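Local coordinates for cytochrome P450 (Bacillus megaterium, PDB 5L92), which probably acts as a heme-dependent monooxygenase and binds the steroid corticosterone in a pocket beside its heme, at residues 111-123 / 360-373. Numbering follows the deposited sequence.
Sequences WEPKIARITNELL and IEAKIMLAELIDRY
Glu368 OE2 takes two N-H groups of Arg372 where both residues pack on Leu123. The bond from Arg372 NE to Glu368 OE2 is short (2.6 Å) and fairly straight, and lies near the guanidinium plane. It uses the anti lone pair of OE2; the NH2 bond is weak. Leu123 CD1 sits over the centre of one guanidinium face, 3.8 Å from CZ of Arg372. Asn120 OD1 comes to the guanidinium edge, 2.9 Å from NH2 of Arg372. A leucine in place of Arg372 would probably leave the Glu368 carboxylate without its close cation and free to turn.

Further along, Ile364 is a knob among Glu112, Ile115, Ala116 and Thr119. With CG1 beside the backbone N (chi1 -68°), Ile364 CG2 lies anti to that N and meets Ile115 CG2 at 3.7 Å. Thr119 OG1 donates back to Ile115 O. The same rotation puts Thr119 CG2 anti to the backbone N, where it faces Met365 SD at 3.9 Å. Glu112 lays its chain across Ile360.

The helices run roughly parallel, crossing at -40°. They correspond to helices D and L of the P450 four-helix bundle. Helix 141-151 touches both, helix 247-260 lies against 360-373, and Leu138 of helix 134-139 touches Leu123 and Leu369.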
loop_
_atom_site.group_PDB
_atom_site.type_symbol
_atom_site.label_atom_id
_atom_site.label_comp_id
_atom_site.label_asym_id
_atom_site.label_seq_id
_atom_site.Cartn_x
_atom_site.Cartn_y
_atom_site.Cartn_z
ATOM N N TRP A 111 -5.876 -14.520 12.563
ATOM C CA TRP A 111 -6.015 -14.846 11.147
ATOM C C TRP A 111 -4.887 -15.720 10.607
ATOM O O TRP A 111 -4.970 -16.162 9.455
ATOM C CB TRP A 111 -6.081 -13.572 10.311
ATOM C CG TRP A 111 -7.406 -12.874 10.364
ATOM C CD1 TRP A 111 -7.821 -11.957 11.293
ATOM C CD2 TRP A 111 -8.487 -13.033 9.444
ATOM N NE1 TRP A 111 -9.098 -11.549 11.005
ATOM C CE2 TRP A 111 -9.529 -12.198 9.876
ATOM C CE3 TRP A 111 -8.671 -13.797 8.294
ATOM C CZ2 TRP A 111 -10.739 -12.112 9.203
ATOM C CZ3 TRP A 111 -9.864 -13.705 7.624
ATOM C CH2 TRP A 111 -10.888 -12.872 8.083
ATOM N N GLU A 112 -3.852 -15.995 11.401
ATOM C CA GLU A 112 -2.717 -16.759 10.881
ATOM C C GLU A 112 -3.126 -18.086 10.276
ATOM O O GLU A 112 -2.711 -18.372 9.137
ATOM C CB GLU A 112 -1.673 -16.972 11.977
ATOM C CG GLU A 112 -0.803 -15.762 12.228
ATOM C CD GLU A 112 0.514 -16.125 12.902
ATOM O OE1 GLU A 112 1.244 -17.015 12.382
ATOM O OE2 GLU A 112 0.808 -15.528 13.963
ATOM N N PRO A 113 -3.928 -18.933 10.948
ATOM C CA PRO A 113 -4.257 -20.245 10.357
ATOM C C PRO A 113 -5.106 -20.138 9.111
ATOM O O PRO A 113 -4.991 -20.994 8.224
ATOM C CB PRO A 113 -5.001 -20.983 11.494
ATOM C CG PRO A 113 -4.723 -20.179 12.749
ATOM C CD PRO A 113 -4.575 -18.751 12.252
ATOM N N LYS A 114 -5.973 -19.127 9.020
ATOM C CA LYS A 114 -6.655 -18.857 7.759
ATOM C C LYS A 114 -5.644 -18.505 6.671
ATOM O O LYS A 114 -5.687 -19.043 5.559
ATOM C CB LYS A 114 -7.679 -17.719 7.924
ATOM C CG LYS A 114 -8.895 -18.062 8.738
ATOM C CD LYS A 114 -9.899 -16.902 8.812
ATOM C CE LYS A 114 -11.064 -17.257 9.725
ATOM N NZ LYS A 114 -11.945 -16.091 10.052
ATOM N N ILE A 115 -4.722 -17.596 6.976
ATOM C CA ILE A 115 -3.750 -17.173 5.967
ATOM C C ILE A 115 -2.915 -18.362 5.516
ATOM O O ILE A 115 -2.670 -18.555 4.316
ATOM C CB ILE A 115 -2.883 -16.025 6.521
ATOM C CG1 ILE A 115 -3.755 -14.771 6.693
ATOM C CG2 ILE A 115 -1.696 -15.700 5.563
ATOM C CD1 ILE A 115 -3.276 -13.758 7.718
ATOM N N ALA A 116 -2.520 -19.220 6.457
ATOM C CA ALA A 116 -1.664 -20.337 6.070
ATOM C C ALA A 116 -2.420 -21.301 5.165
ATOM O O ALA A 116 -1.828 -21.884 4.249
ATOM C CB ALA A 116 -1.088 -21.032 7.325
ATOM N N ARG A 117 -3.730 -21.429 5.346
ATOM C CA ARG A 117 -4.484 -22.360 4.508
ATOM C C ARG A 117 -4.699 -21.803 3.111
ATOM O O ARG A 117 -4.619 -22.536 2.113
ATOM C CB ARG A 117 -5.847 -22.679 5.139
ATOM C CG ARG A 117 -5.828 -23.739 6.212
ATOM C CD ARG A 117 -7.265 -24.201 6.561
ATOM N NE ARG A 117 -8.153 -23.110 6.960
ATOM C CZ ARG A 117 -8.296 -22.652 8.208
ATOM N NH1 ARG A 117 -7.595 -23.171 9.210
ATOM N NH2 ARG A 117 -9.140 -21.651 8.459
ATOM N N ILE A 118 -5.008 -20.518 3.023
ATOM C CA ILE A 118 -5.145 -19.900 1.714
ATOM C C ILE A 118 -3.833 -20.013 0.960
ATOM O O ILE A 118 -3.808 -20.364 -0.229
ATOM C CB ILE A 118 -5.598 -18.443 1.849
ATOM C CG1 ILE A 118 -6.966 -18.399 2.550
ATOM C CG2 ILE A 118 -5.676 -17.805 0.447
ATOM C CD1 ILE A 118 -7.303 -17.077 3.098
ATOM N N THR A 119 -2.722 -19.766 1.659
ATOM C CA THR A 119 -1.401 -19.871 1.046
ATOM C C THR A 119 -1.206 -21.256 0.455
ATOM O O THR A 119 -0.862 -21.401 -0.727
ATOM C CB THR A 119 -0.317 -19.555 2.094
ATOM O OG1 THR A 119 -0.409 -18.178 2.483
ATOM C CG2 THR A 119 1.079 -19.809 1.558
ATOM N N ASN A 120 -1.478 -22.298 1.261
ATOM C CA ASN A 120 -1.282 -23.671 0.788
ATOM C C ASN A 120 -2.255 -24.013 -0.327
ATOM O O ASN A 120 -1.896 -24.718 -1.274
ATOM C CB ASN A 120 -1.418 -24.667 1.946
ATOM C CG ASN A 120 -0.246 -24.584 2.929
ATOM O OD1 ASN A 120 0.894 -24.244 2.558
ATOM N ND2 ASN A 120 -0.519 -24.894 4.180
ATOM N N GLU A 121 -3.492 -23.535 -0.239
ATOM C CA GLU A 121 -4.440 -23.780 -1.322
ATOM C C GLU A 121 -3.951 -23.148 -2.622
ATOM O O GLU A 121 -3.962 -23.792 -3.678
ATOM C CB GLU A 121 -5.834 -23.242 -0.949
ATOM C CG GLU A 121 -6.902 -23.471 -2.048
ATOM C CD GLU A 121 -8.275 -22.826 -1.754
ATOM O OE1 GLU A 121 -8.351 -21.837 -0.984
ATOM O OE2 GLU A 121 -9.290 -23.316 -2.310
ATOM N N LEU A 122 -3.507 -21.884 -2.570
ATOM C CA LEU A 122 -2.988 -21.229 -3.778
ATOM C C LEU A 122 -1.764 -21.959 -4.342
ATOM O O LEU A 122 -1.661 -22.194 -5.555
ATOM C CB LEU A 122 -2.648 -19.778 -3.468
ATOM C CG LEU A 122 -3.881 -18.918 -3.278
ATOM C CD1 LEU A 122 -3.431 -17.600 -2.726
ATOM C CD2 LEU A 122 -4.666 -18.745 -4.583
ATOM N N LEU A 123 -0.822 -22.320 -3.479
ATOM C CA LEU A 123 0.336 -23.071 -3.947
ATOM C C LEU A 123 -0.099 -24.391 -4.593
ATOM O O LEU A 123 0.396 -24.766 -5.665
ATOM C CB LEU A 123 1.306 -23.294 -2.781
ATOM C CG LEU A 123 2.113 -22.061 -2.393
ATOM C CD1 LEU A 123 2.742 -22.194 -1.012
ATOM C CD2 LEU A 123 3.167 -21.828 -3.427
ATOM N N ILE A 360 1.850 -10.051 8.696
ATOM C CA ILE A 360 1.578 -11.467 8.881
ATOM C C ILE A 360 1.218 -12.147 7.558
ATOM O O ILE A 360 1.660 -13.275 7.294
ATOM C CB ILE A 360 0.494 -11.664 9.963
ATOM C CG1 ILE A 360 0.650 -13.019 10.614
ATOM C CG2 ILE A 360 -0.929 -11.593 9.412
ATOM C CD1 ILE A 360 1.742 -13.033 11.664
ATOM N N GLU A 361 0.417 -11.502 6.705
ATOM C CA GLU A 361 0.215 -12.039 5.356
ATOM C C GLU A 361 1.555 -12.261 4.652
ATOM O O GLU A 361 1.790 -13.308 4.041
ATOM C CB GLU A 361 -0.658 -11.092 4.508
ATOM C CG GLU A 361 -2.180 -11.060 4.849
ATOM C CD GLU A 361 -2.945 -9.816 4.252
ATOM O OE1 GLU A 361 -2.323 -8.787 3.840
ATOM O OE2 GLU A 361 -4.194 -9.875 4.204
ATOM N N ALA A 362 2.427 -11.265 4.692
ATOM C CA ALA A 362 3.695 -11.363 3.965
ATOM C C ALA A 362 4.578 -12.490 4.512
ATOM O O ALA A 362 5.067 -13.337 3.757
ATOM C CB ALA A 362 4.416 -10.023 4.047
ATOM N N LYS A 363 4.806 -12.495 5.823
ATOM C CA LYS A 363 5.590 -13.544 6.486
ATOM C C LYS A 363 5.114 -14.949 6.119
ATOM O O LYS A 363 5.885 -15.781 5.636
ATOM C CB LYS A 363 5.523 -13.350 8.005
ATOM C CG LYS A 363 6.464 -14.257 8.794
ATOM C CD LYS A 363 6.191 -14.131 10.290
ATOM C CE LYS A 363 4.804 -14.616 10.618
ATOM N NZ LYS A 363 4.719 -15.263 11.958
ATOM N N ILE A 364 3.835 -15.236 6.348
ATOM C CA ILE A 364 3.320 -16.577 6.121
ATOM C C ILE A 364 3.495 -16.969 4.661
ATOM O O ILE A 364 3.935 -18.079 4.348
ATOM C CB ILE A 364 1.842 -16.650 6.571
ATOM C CG1 ILE A 364 1.770 -16.510 8.089
ATOM C CG2 ILE A 364 1.189 -17.896 6.034
ATOM C CD1 ILE A 364 0.379 -16.458 8.697
ATOM N N MET A 365 3.162 -16.068 3.737
ATOM C CA MET A 365 3.294 -16.430 2.328
ATOM C C MET A 365 4.768 -16.591 1.940
ATOM O O MET A 365 5.138 -17.510 1.212
ATOM C CB MET A 365 2.609 -15.387 1.464
ATOM C CG MET A 365 2.842 -15.493 -0.029
ATOM S SD MET A 365 2.290 -17.009 -0.793
ATOM C CE MET A 365 0.568 -16.588 -1.138
ATOM N N LEU A 366 5.615 -15.692 2.385
ATOM C CA LEU A 366 6.997 -15.748 1.919
ATOM C C LEU A 366 7.740 -16.945 2.511
ATOM O O LEU A 366 8.506 -17.600 1.800
ATOM C CB LEU A 366 7.709 -14.458 2.243
ATOM C CG LEU A 366 7.281 -13.270 1.364
ATOM C CD1 LEU A 366 7.739 -11.976 1.972
ATOM C CD2 LEU A 366 7.765 -13.415 -0.056
ATOM N N ALA A 367 7.491 -17.267 3.789
ATOM C CA ALA A 367 8.174 -18.387 4.439
ATOM C C ALA A 367 7.844 -19.687 3.727
ATOM O O ALA A 367 8.707 -20.553 3.540
ATOM C CB ALA A 367 7.772 -18.470 5.913
ATOM N N GLU A 368 6.603 -19.817 3.281
ATOM C CA GLU A 368 6.189 -21.035 2.610
ATOM C C GLU A 368 6.774 -21.090 1.207
ATOM O O GLU A 368 7.267 -22.132 0.772
ATOM C CB GLU A 368 4.669 -21.104 2.601
ATOM C CG GLU A 368 4.106 -22.355 2.049
ATOM C CD GLU A 368 4.398 -23.561 2.916
ATOM O OE1 GLU A 368 4.577 -23.396 4.142
ATOM O OE2 GLU A 368 4.457 -24.678 2.365
ATOM N N LEU A 369 6.761 -19.970 0.490
ATOM C CA LEU A 369 7.417 -19.942 -0.810
ATOM C C LEU A 369 8.874 -20.360 -0.704
ATOM O O LEU A 369 9.378 -21.152 -1.516
ATOM C CB LEU A 369 7.334 -18.542 -1.397
ATOM C CG LEU A 369 6.252 -18.282 -2.404
ATOM C CD1 LEU A 369 6.425 -16.844 -2.836
ATOM C CD2 LEU A 369 6.374 -19.254 -3.562
ATOM N N ILE A 370 9.589 -19.774 0.250
ATOM C CA ILE A 370 11.016 -20.027 0.360
ATOM C C ILE A 370 11.259 -21.467 0.788
ATOM O O ILE A 370 12.211 -22.108 0.336
ATOM C CB ILE A 370 11.653 -19.014 1.333
ATOM C CG1 ILE A 370 11.572 -17.609 0.736
ATOM C CG2 ILE A 370 13.077 -19.390 1.632
ATOM C CD1 ILE A 370 11.776 -16.532 1.772
ATOM N N ASP A 371 10.390 -22.008 1.645
ATOM C CA ASP A 371 10.593 -23.370 2.141
ATOM C C ASP A 371 10.374 -24.394 1.035
ATOM O O ASP A 371 11.070 -25.410 0.980
ATOM C CB ASP A 371 9.652 -23.645 3.318
ATOM C CG ASP A 371 9.938 -24.984 3.990
ATOM O OD1 ASP A 371 10.869 -25.057 4.829
ATOM O OD2 ASP A 371 9.241 -25.960 3.658
ATOM N N ARG A 372 9.442 -24.131 0.148
ATOM C CA ARG A 372 9.136 -25.013 -0.953
ATOM C C ARG A 372 10.010 -24.920 -2.158
ATOM O O ARG A 372 10.239 -25.896 -2.779
ATOM C CB ARG A 372 7.718 -24.774 -1.453
ATOM C CG ARG A 372 6.655 -24.956 -0.408
ATOM C CD ARG A 372 5.452 -25.638 -0.954
ATOM N NE ARG A 372 4.345 -25.623 -0.030
ATOM C CZ ARG A 372 3.116 -25.933 -0.377
ATOM N NH1 ARG A 372 2.854 -26.275 -1.602
ATOM N NH2 ARG A 372 2.161 -25.916 0.506
ATOM N N TYR A 373 10.462 -23.738 -2.506
ATOM C CA TYR A 373 11.257 -23.539 -3.699
ATOM C C TYR A 373 12.585 -22.805 -3.459
ATOM O O TYR A 373 12.809 -21.733 -3.936
ATOM C CB TYR A 373 10.402 -22.826 -4.752
ATOM C CG TYR A 373 9.011 -23.385 -4.889
ATOM C CD1 TYR A 373 8.818 -24.682 -5.256
ATOM C CD2 TYR A 373 7.895 -22.617 -4.646
ATOM C CE1 TYR A 373 7.577 -25.202 -5.371
ATOM C CE2 TYR A 373 6.639 -23.139 -4.766
ATOM C CZ TYR A 373 6.498 -24.434 -5.115
ATOM O OH TYR A 373 5.291 -24.986 -5.237
HETATM O O HOH W 1 3.012 -24.504 -6.583
#